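Local coordinates for protein nicotinate phosphoribosyltransferase (Porphyromonas gingivalis, PDB 2IM5) that probably catalyses the ATP-dependent formation of nicotinate beta-D-ribonucleotide from nicotinate and 5-phospho-alpha-D-ribose 1-diphosphate, a step in NAD(+) biosynthesis, at residues A[211-216]-A[248-253]; A[259-264]-A[291-296]; A[282-287]-A[321-326]. All blocks are in the same frame, centred on the assembly; numbering follows the deposited sequence.

Contact 1: residues A[211-216]-A[248-253]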
loop_
_atom_site.group_PDB
_atom_site.type_symbol
_atom_site.label_atom_id
_atom_site.label_comp_id
_atom_site.label_asym_id
_atom_site.label_seq_id
_atom_site.Cartn_x
_atom_site.Cartn_y
_atom_site.Cartn_z
ATOM N N HIS A 211 -0.196 -6.568 4.301
ATOM C CA HIS A 211 -0.487 -7.131 2.987
ATOM C C HIS A 211 -1.442 -6.106 2.362
ATOM O O HIS A 211 -2.131 -5.374 3.075
ATOM C CB HIS A 211 -1.155 -8.504 3.114
ATOM C CG HIS A 211 -2.595 -8.444 3.518
ATOM N ND1 HIS A 211 -3.584 -7.960 2.684
ATOM C CD2 HIS A 211 -3.214 -8.785 4.672
ATOM C CE1 HIS A 211 -4.746 -8.002 3.309
ATOM N NE2 HIS A 211 -4.551 -8.498 4.516
ATOM N N PRO A 212 -1.492 -6.032 1.029
ATOM C CA PRO A 212 -2.373 -5.070 0.360
ATOM C C PRO A 212 -3.716 -5.658 -0.065
ATOM O O PRO A 212 -3.952 -6.867 0.071
ATOM C CB PRO A 212 -1.547 -4.660 -0.838
ATOM C CG PRO A 212 -0.985 -6.016 -1.258
ATOM C CD PRO A 212 -0.569 -6.654 0.064
ATOM N N HIS A 213 -4.578 -4.789 -0.596
ATOM C CA HIS A 213 -5.890 -5.189 -1.078
ATOM C C HIS A 213 -5.760 -6.138 -2.264
ATOM O O HIS A 213 -6.571 -7.051 -2.405
ATOM C CB HIS A 213 -6.705 -3.972 -1.529
ATOM C CG HIS A 213 -7.174 -3.097 -0.411
ATOM N ND1 HIS A 213 -8.124 -3.497 0.503
ATOM C CD2 HIS A 213 -6.821 -1.839 -0.058
ATOM C CE1 HIS A 213 -8.337 -2.525 1.372
ATOM N NE2 HIS A 213 -7.558 -1.508 1.055
ATOM N N GLU A 214 -4.750 -5.925 -3.113
ATOM C CA GLU A 214 -4.576 -6.768 -4.301
ATOM C C GLU A 214 -4.471 -8.253 -3.957
ATOM O O GLU A 214 -4.929 -9.103 -4.722
ATOM C CB GLU A 214 -3.348 -6.336 -5.124
ATOM C CG GLU A 214 -2.013 -6.475 -4.418
ATOM C CD GLU A 214 -0.820 -6.206 -5.335
ATOM O OE1 GLU A 214 -0.478 -7.081 -6.163
ATOM O OE2 GLU A 214 -0.224 -5.114 -5.229
ATOM N N TRP A 215 -3.876 -8.557 -2.805
ATOM C CA TRP A 215 -3.721 -9.942 -2.368
ATOM C C TRP A 215 -5.092 -10.567 -2.173
ATOM O O TRP A 215 -5.350 -11.662 -2.662
ATOM C CB TRP A 215 -2.919 -10.001 -1.063
ATOM C CG TRP A 215 -2.760 -11.379 -0.480
ATOM C CD1 TRP A 215 -3.269 -11.827 0.709
ATOM C CD2 TRP A 215 -2.021 -12.482 -1.041
ATOM N NE1 TRP A 215 -2.891 -13.132 0.923
ATOM C CE2 TRP A 215 -2.127 -13.558 -0.132
ATOM C CE3 TRP A 215 -1.284 -12.661 -2.219
ATOM C CZ2 TRP A 215 -1.521 -14.798 -0.364
ATOM C CZ3 TRP A 215 -0.680 -13.899 -2.455
ATOM C CH2 TRP A 215 -0.804 -14.952 -1.528
ATOM N N ILE A 216 -5.981 -9.860 -1.482
ATOM C CA ILE A 216 -7.335 -10.362 -1.247
ATOM C C ILE A 216 -8.118 -10.387 -2.560
ATOM O O ILE A 216 -8.832 -11.335 -2.854
ATOM C CB ILE A 216 -8.117 -9.467 -0.262
ATOM C CG1 ILE A 216 -7.302 -9.213 1.004
ATOM C CG2 ILE A 216 -9.438 -10.118 0.083
ATOM C CD1 ILE A 216 -6.971 -10.434 1.768
ATOM N N LEU A 248 -6.333 -6.685 6.318
ATOM C CA LEU A 248 -7.234 -5.664 5.801
ATOM C C LEU A 248 -8.620 -6.287 5.790
ATOM O O LEU A 248 -8.783 -7.429 5.365
ATOM C CB LEU A 248 -6.840 -5.271 4.375
ATOM C CG LEU A 248 -5.886 -4.088 4.239
ATOM C CD1 LEU A 248 -5.428 -3.966 2.794
ATOM C CD2 LEU A 248 -6.590 -2.810 4.689
ATOM N N THR A 249 -9.621 -5.532 6.229
ATOM C CA THR A 249 -10.979 -6.052 6.315
ATOM C C THR A 249 -12.020 -5.483 5.357
ATOM O O THR A 249 -13.073 -6.084 5.179
ATOM C CB THR A 249 -11.536 -5.849 7.739
ATOM O OG1 THR A 249 -11.758 -4.449 7.964
ATOM C CG2 THR A 249 -10.547 -6.358 8.782
ATOM N N ASP A 250 -11.734 -4.354 4.721
ATOM C CA ASP A 250 -12.729 -3.716 3.853
ATOM C C ASP A 250 -12.782 -4.077 2.366
ATOM O O ASP A 250 -13.620 -3.528 1.644
ATOM C CB ASP A 250 -12.598 -2.193 3.985
ATOM C CG ASP A 250 -11.322 -1.659 3.347
ATOM O OD1 ASP A 250 -10.328 -2.409 3.282
ATOM O OD2 ASP A 250 -11.302 -0.485 2.916
ATOM N N THR A 251 -11.920 -4.985 1.911
ATOM C CA THR A 251 -11.900 -5.359 0.500
ATOM C C THR A 251 -13.300 -5.609 -0.039
ATOM O O THR A 251 -13.679 -5.060 -1.066
ATOM C CB THR A 251 -11.055 -6.614 0.256
ATOM O OG1 THR A 251 -9.798 -6.474 0.927
ATOM C CG2 THR A 251 -10.806 -6.805 -1.249
ATOM N N TYR A 252 -14.068 -6.437 0.653
ATOM C CA TYR A 252 -15.429 -6.712 0.214
ATOM C C TYR A 252 -16.380 -6.280 1.307
ATOM O O TYR A 252 -17.388 -6.937 1.548
ATOM C CB TYR A 252 -15.612 -8.207 -0.088
ATOM C CG TYR A 252 -14.688 -8.692 -1.176
ATOM C CD1 TYR A 252 -14.761 -8.161 -2.464
ATOM C CD2 TYR A 252 -13.701 -9.632 -0.904
ATOM C CE1 TYR A 252 -13.868 -8.548 -3.450
ATOM C CE2 TYR A 252 -12.801 -10.031 -1.884
ATOM C CZ TYR A 252 -12.889 -9.482 -3.155
ATOM O OH TYR A 252 -11.992 -9.852 -4.127
ATOM N N THR A 253 -16.040 -5.171 1.963
ATOM C CA THR A 253 -16.851 -4.640 3.047
ATOM C C THR A 253 -16.455 -5.296 4.364
ATOM O O THR A 253 -16.300 -6.517 4.440
ATOM C CB THR A 253 -18.352 -4.883 2.762
ATOM O OG1 THR A 253 -18.912 -3.726 2.119
ATOM C CG2 THR A 253 -19.087 -5.231 4.006
#
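Leu248 inserts its side chain between His211 and His213, where the chain leads into helix 213-223. Its CB rests 3.6 Å from His211 CE1. One atom further out, Leu248 CG is about equally far from His211 O and His213 CE1. The chain then forks: Leu248 CD1 sits over the middle of the His213 ring, 3.5 Å from the centroid and only 8° off the normal, a CH-pi contact, while Leu248 CD2 lies 3.8 Å from His213 CE1. The His211 ring is itself held by a bond from ND1 to Pro212 O (2.9 Å), with the oxygen in the ring plane.

At the edge of the His213 ring, ND1 and Thr251 OG1 form a weak but nearly straight hydrogen bond (3.4 Å, 170°). Thr251 OG1 stands beside its backbone N (chi1 -48°), whereas its methyl CG2 turns to Ile216 CG2, 3.8 Å away. Ile216 CG2 also meets Tyr252 CE2. Asp250 OD2 bonds to Ser276, and His213 NE2 has a weak bond to Asp275.

His213 is the predicted autophosphorylated histidine, unmodified here. Leucine carbon over one face and a weak polar partner at each nitrogen orient the imidazole without gripping either nitrogen strongly, which would suit a ring that, if the prediction holds, is phosphorylated in the reaction cycle.

Contact 2: residues A[259-264]-A[291-296]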
loop_
_atom_site.group_PDB
_atom_site.type_symbol
_atom_site.label_atom_id
_atom_site.label_comp_id
_atom_site.label_asym_id
_atom_site.label_seq_id
_atom_site.Cartn_x
_atom_site.Cartn_y
_atom_site.Cartn_z
ATOM N N ARG A 259 -18.339 -10.986 9.640
ATOM C CA ARG A 259 -19.287 -12.088 9.663
ATOM C C ARG A 259 -18.599 -13.428 9.409
ATOM O O ARG A 259 -19.001 -14.449 9.969
ATOM C CB ARG A 259 -20.383 -11.870 8.609
ATOM C CG ARG A 259 -21.503 -12.900 8.651
ATOM C CD ARG A 259 -22.505 -12.680 7.520
ATOM N NE ARG A 259 -22.992 -11.301 7.480
ATOM C CZ ARG A 259 -22.768 -10.456 6.477
ATOM N NH1 ARG A 259 -22.070 -10.848 5.420
ATOM N NH2 ARG A 259 -23.231 -9.214 6.539
ATOM N N ASN A 260 -17.556 -13.429 8.581
ATOM C CA ASN A 260 -16.851 -14.671 8.252
ATOM C C ASN A 260 -15.479 -14.840 8.930
ATOM O O ASN A 260 -14.731 -15.773 8.620
ATOM C CB ASN A 260 -16.684 -14.784 6.732
ATOM C CG ASN A 260 -18.013 -14.676 5.987
ATOM O OD1 ASN A 260 -18.359 -13.618 5.448
ATOM N ND2 ASN A 260 -18.772 -15.771 5.971
ATOM N N PHE A 261 -15.158 -13.944 9.857
ATOM C CA PHE A 261 -13.881 -13.986 10.570
ATOM C C PHE A 261 -13.875 -15.191 11.511
ATOM O O PHE A 261 -14.652 -15.249 12.456
ATOM C CB PHE A 261 -13.708 -12.680 11.355
ATOM C CG PHE A 261 -12.295 -12.386 11.770
ATOM C CD1 PHE A 261 -11.220 -12.916 11.074
ATOM C CD2 PHE A 261 -12.045 -11.502 12.819
ATOM C CE1 PHE A 261 -9.915 -12.572 11.409
ATOM C CE2 PHE A 261 -10.744 -11.151 13.160
ATOM C CZ PHE A 261 -9.677 -11.685 12.454
ATOM N N SER A 262 -13.001 -16.154 11.249
ATOM C CA SER A 262 -12.948 -17.355 12.076
ATOM C C SER A 262 -12.183 -17.132 13.373
ATOM O O SER A 262 -11.299 -16.285 13.449
ATOM C CB SER A 262 -12.300 -18.507 11.305
ATOM O OG SER A 262 -10.891 -18.334 11.232
ATOM N N LYS A 263 -12.529 -17.906 14.392
ATOM C CA LYS A 263 -11.871 -17.803 15.687
ATOM C C LYS A 263 -10.364 -18.024 15.549
ATOM O O LYS A 263 -9.568 -17.330 16.176
ATOM C CB LYS A 263 -12.453 -18.835 16.655
ATOM C CG LYS A 263 -11.931 -18.703 18.074
ATOM C CD LYS A 263 -12.623 -19.674 19.015
ATOM C CE LYS A 263 -12.039 -19.585 20.423
ATOM N NZ LYS A 263 -12.244 -18.246 21.048
ATOM N N LYS A 264 -9.985 -19.000 14.729
ATOM C CA LYS A 264 -8.578 -19.314 14.503
ATOM C C LYS A 264 -7.789 -18.105 13.997
ATOM O O LYS A 264 -6.720 -17.775 14.524
ATOM C CB LYS A 264 -8.461 -20.458 13.499
ATOM C CG LYS A 264 -7.043 -20.868 13.194
ATOM C CD LYS A 264 -7.006 -22.080 12.257
ATOM C CE LYS A 264 -7.652 -21.783 10.915
ATOM N NZ LYS A 264 -7.676 -23.001 10.047
ATOM N N GLU A 291 -15.338 -10.021 20.782
ATOM C CA GLU A 291 -16.027 -10.532 21.949
ATOM C C GLU A 291 -16.947 -11.690 21.600
ATOM O O GLU A 291 -17.088 -12.622 22.389
ATOM C CB GLU A 291 -16.788 -9.407 22.638
ATOM C CG GLU A 291 -15.842 -8.343 23.155
ATOM C CD GLU A 291 -16.562 -7.194 23.814
ATOM O OE1 GLU A 291 -17.623 -6.789 23.294
ATOM O OE2 GLU A 291 -16.056 -6.686 24.842
ATOM N N GLU A 292 -17.561 -11.646 20.421
ATOM C CA GLU A 292 -18.433 -12.734 19.995
ATOM C C GLU A 292 -17.593 -13.998 19.894
ATOM O O GLU A 292 -18.038 -15.094 20.238
ATOM C CB GLU A 292 -19.041 -12.444 18.619
ATOM C CG GLU A 292 -20.284 -11.585 18.634
ATOM C CD GLU A 292 -20.695 -11.161 17.234
ATOM O OE1 GLU A 292 -20.390 -11.912 16.273
ATOM O OE2 GLU A 292 -21.329 -10.087 17.100
ATOM N N LEU A 293 -16.369 -13.837 19.400
ATOM C CA LEU A 293 -15.454 -14.955 19.238
ATOM C C LEU A 293 -14.709 -15.283 20.527
ATOM O O LEU A 293 -13.869 -16.180 20.551
ATOM C CB LEU A 293 -14.439 -14.640 18.139
ATOM C CG LEU A 293 -14.983 -14.509 16.715
ATOM C CD1 LEU A 293 -13.883 -14.003 15.793
ATOM C CD2 LEU A 293 -15.513 -15.863 16.246
ATOM N N ARG A 294 -15.017 -14.555 21.594
ATOM C CA ARG A 294 -14.364 -14.763 22.878
ATOM C C ARG A 294 -12.856 -14.558 22.775
ATOM O O ARG A 294 -12.065 -15.334 23.310
ATOM C CB ARG A 294 -14.681 -16.162 23.421
ATOM C CG ARG A 294 -15.903 -16.210 24.336
ATOM C CD ARG A 294 -17.123 -15.537 23.708
ATOM N NE ARG A 294 -18.216 -15.367 24.669
ATOM C CZ ARG A 294 -19.373 -14.770 24.397
ATOM N NH1 ARG A 294 -19.601 -14.277 23.185
ATOM N NH2 ARG A 294 -20.304 -14.667 25.340
ATOM N N VAL A 295 -12.475 -13.505 22.063
ATOM C CA VAL A 295 -11.080 -13.134 21.892
ATOM C C VAL A 295 -10.979 -11.757 22.539
ATOM O O VAL A 295 -11.852 -10.917 22.345
ATOM C CB VAL A 295 -10.701 -13.051 20.396
ATOM C CG1 VAL A 295 -9.317 -12.456 20.234
ATOM C CG2 VAL A 295 -10.748 -14.438 19.779
ATOM N N ASP A 296 -9.925 -11.530 23.313
ATOM C CA ASP A 296 -9.753 -10.261 24.002
ATOM C C ASP A 296 -9.262 -9.143 23.090
ATOM O O ASP A 296 -8.100 -9.121 22.692
ATOM C CB ASP A 296 -8.790 -10.443 25.181
ATOM C CG ASP A 296 -8.647 -9.183 26.019
ATOM O OD1 ASP A 296 -9.499 -8.274 25.898
ATOM O OD2 ASP A 296 -7.683 -9.112 26.810
#
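Leu293 and Lys263 join the end of helix 279-292 to the beginning of helix 263-268, and the better-packed part of the contact lies around the leucine. Leu293 CD1 reaches 3.6 Å from Phe261 O, and CD2 lies 3.9 Å from that same oxygen, which also accepts a hydrogen bond from Arg289. Phe261 adds its ring, with CD2 at 4.3 Å from Leu293 CD1, and Ala266 of helix 263-268 packs on both side chains. Ser262 begins that helix as its N-cap, its OG accepting from the backbone N of His265.

The outer side is looser. Lys263 is extended through chi3, with CG anti to the backbone N (chi1 -174°) and its methylene carbons no nearer than 3.9 Å to Leu293 O. Only the last torsion bends, placing NZ for a 2.7 Å hydrogen bond to Leu293 O; the C=O...N angle of 169° makes the approach nearly linear with the carbonyl. Arg294, exposed, has positive phi and closes helix 279-292 in a Schellman motif, while its NH1 bonds weakly back to Glu292 O.

Carbonyls at the C-terminal end of a helix carry partial negative charge, and an ammonium group placed there would probably be stabilised. The lysine may thus partly offset that charge at the solvent boundary, while the leucine contacts lie on the more buried part of the contact.

Contact 3: residues A[282-287]-A[321-326]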
loop_
_atom_site.group_PDB
_atom_site.type_symbol
_atom_site.label_atom_id
_atom_site.label_comp_id
_atom_site.label_asym_id
_atom_site.label_seq_id
_atom_site.Cartn_x
_atom_site.Cartn_y
_atom_site.Cartn_z
ATOM N N PHE A 282 -15.773 1.498 12.783
ATOM C CA PHE A 282 -14.900 0.345 12.594
ATOM C C PHE A 282 -14.500 -0.228 13.956
ATOM O O PHE A 282 -14.503 -1.445 14.155
ATOM C CB PHE A 282 -13.638 0.748 11.829
ATOM C CG PHE A 282 -12.705 -0.395 11.566
ATOM C CD1 PHE A 282 -12.857 -1.190 10.430
ATOM C CD2 PHE A 282 -11.683 -0.694 12.466
ATOM C CE1 PHE A 282 -12.002 -2.270 10.190
ATOM C CE2 PHE A 282 -10.827 -1.766 12.241
ATOM C CZ PHE A 282 -10.985 -2.558 11.099
ATOM N N ILE A 283 -14.154 0.650 14.894
ATOM C CA ILE A 283 -13.750 0.210 16.227
ATOM C C ILE A 283 -14.846 -0.618 16.901
ATOM O O ILE A 283 -14.563 -1.658 17.508
ATOM C CB ILE A 283 -13.381 1.417 17.114
ATOM C CG1 ILE A 283 -12.146 2.113 16.532
ATOM C CG2 ILE A 283 -13.124 0.961 18.540
ATOM C CD1 ILE A 283 -11.816 3.444 17.165
ATOM N N GLU A 284 -16.093 -0.170 16.786
ATOM C CA GLU A 284 -17.222 -0.893 17.381
ATOM C C GLU A 284 -17.363 -2.290 16.788
ATOM O O GLU A 284 -17.500 -3.269 17.521
ATOM C CB GLU A 284 -18.545 -0.151 17.156
ATOM C CG GLU A 284 -18.641 1.207 17.818
ATOM C CD GLU A 284 -18.241 1.171 19.280
ATOM O OE1 GLU A 284 -18.735 0.289 20.023
ATOM O OE2 GLU A 284 -17.431 2.034 19.680
ATOM N N LYS A 285 -17.348 -2.380 15.458
ATOM C CA LYS A 285 -17.479 -3.668 14.777
ATOM C C LYS A 285 -16.386 -4.635 15.208
ATOM O O LYS A 285 -16.658 -5.792 15.524
ATOM C CB LYS A 285 -17.415 -3.485 13.258
ATOM C CG LYS A 285 -18.580 -2.713 12.658
ATOM C CD LYS A 285 -18.377 -2.498 11.160
ATOM C CE LYS A 285 -19.573 -1.809 10.511
ATOM N NZ LYS A 285 -19.269 -1.430 9.085
ATOM N N ALA A 286 -15.148 -4.152 15.225
ATOM C CA ALA A 286 -14.000 -4.969 15.606
ATOM C C ALA A 286 -14.136 -5.492 17.034
ATOM O O ALA A 286 -14.047 -6.701 17.280
ATOM C CB ALA A 286 -12.720 -4.156 15.474
ATOM N N VAL A 287 -14.343 -4.577 17.977
ATOM C CA VAL A 287 -14.487 -4.956 19.375
ATOM C C VAL A 287 -15.648 -5.923 19.577
ATOM O O VAL A 287 -15.522 -6.903 20.320
ATOM C CB VAL A 287 -14.697 -3.715 20.278
ATOM C CG1 VAL A 287 -15.037 -4.147 21.704
ATOM C CG2 VAL A 287 -13.440 -2.868 20.276
ATOM N N ALA A 321 -8.809 4.336 23.440
ATOM C CA ALA A 321 -8.404 4.254 24.841
ATOM C C ALA A 321 -9.250 3.286 25.661
ATOM O O ALA A 321 -10.469 3.419 25.732
ATOM C CB ALA A 321 -8.441 5.638 25.470
ATOM N N GLY A 322 -8.592 2.302 26.260
ATOM C CA GLY A 322 -9.278 1.327 27.087
ATOM C C GLY A 322 -10.082 0.257 26.371
ATOM O O GLY A 322 -10.758 -0.533 27.025
ATOM N N ARG A 323 -10.016 0.202 25.043
ATOM C CA ARG A 323 -10.785 -0.800 24.313
ATOM C C ARG A 323 -9.927 -1.707 23.434
ATOM O O ARG A 323 -10.100 -2.927 23.413
ATOM C CB ARG A 323 -11.828 -0.112 23.442
ATOM C CG ARG A 323 -12.550 1.025 24.132
ATOM C CD ARG A 323 -13.658 1.548 23.251
ATOM N NE ARG A 323 -14.704 0.545 23.091
ATOM C CZ ARG A 323 -15.626 0.579 22.138
ATOM N NH1 ARG A 323 -15.623 1.573 21.257
ATOM N NH2 ARG A 323 -16.552 -0.377 22.074
ATOM N N ILE A 324 -8.994 -1.107 22.709
ATOM C CA ILE A 324 -8.134 -1.860 21.811
ATOM C C ILE A 324 -6.935 -0.973 21.508
ATOM O O ILE A 324 -7.048 0.250 21.546
ATOM C CB ILE A 324 -8.919 -2.204 20.512
ATOM C CG1 ILE A 324 -8.104 -3.138 19.609
ATOM C CG2 ILE A 324 -9.287 -0.918 19.778
ATOM C CD1 ILE A 324 -8.941 -3.762 18.505
ATOM N N LYS A 325 -5.787 -1.577 21.225
ATOM C CA LYS A 325 -4.586 -0.801 20.937
ATOM C C LYS A 325 -4.635 -0.167 19.548
ATOM O O LYS A 325 -5.353 -0.632 18.660
ATOM C CB LYS A 325 -3.348 -1.686 21.097
ATOM C CG LYS A 325 -3.159 -2.172 22.529
ATOM C CD LYS A 325 -2.052 -3.197 22.658
ATOM C CE LYS A 325 -1.961 -3.701 24.089
ATOM N NZ LYS A 325 -1.003 -4.835 24.227
ATOM N N ALA A 326 -3.877 0.909 19.361
ATOM C CA ALA A 326 -3.881 1.596 18.076
ATOM C C ALA A 326 -2.519 2.076 17.591
ATOM O O ALA A 326 -1.654 2.442 18.378
ATOM C CB ALA A 326 -4.841 2.774 18.135
#
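Glu284 and Arg323 form a salt bridge on the outside of the alpha/beta barrel of this enzyme, between helix 279-292 and the loop that leads from helix 310-320 into strand 325-330. In the barrel's parallel sheet this strand is a neighbour of strand 301-304, which follows helix 279-292 in the chain; the bridge therefore ties the helix to the entry of the next strand but one.

The CB of Glu284 points away from the loop, but a bend at chi2 (-49°) brings CD back, and the carboxylate meets the guanidinium in a two-pronged pair. Arg323 NH2 donates to Glu284 OE1 over 3.1 Å with an N-H...O angle of 163°, reaching the oxygen on its syn side, though clearly out of the carboxylate plane. The second prong, from Arg323 NH1 to Glu284 OE2, is modelled at 2.4 Å, too short for its exact length to be relied on. The two flat groups are tilted 24° from one another, with the carboxylate at the edge of the guanidinium.

Hydrocarbon flanks the charged pair. Ile283 CG2 lies 3.7 Å from Arg323 NH1 and, more loosely, 4.4 Å from Ile324 CG2, whose side chain also packs on Ile302 of strand 301-304. Over one face of the guanidinium, Val287 CG2 stands 4.3 Å above the plane, displaced toward the rim.

Overall arrangement
All three contacts lie in the NAPRTase family region, around neighbouring strands of the parallel sheet: 246-248, 271-274, 301-304 and 325-330. Contact 1 comes first along the chain and closes before the others open; contacts 2 and 3 then alternate their segments and share helix 279-292, contact 3 using its middle and contact 2 its end. Their centres are about 14 Å apart, and those of contacts 1 and 2 about 18 Å. Contacts 1 and 3, about 19 Å apart, meet where Thr249 OG1 approaches Phe282 CE1 (3.1 Å). Contact 1 is buried nearer the chain's centre and contains the predicted phosphohistidine, whereas contacts 2 and 3 join helices and loops at the periphery.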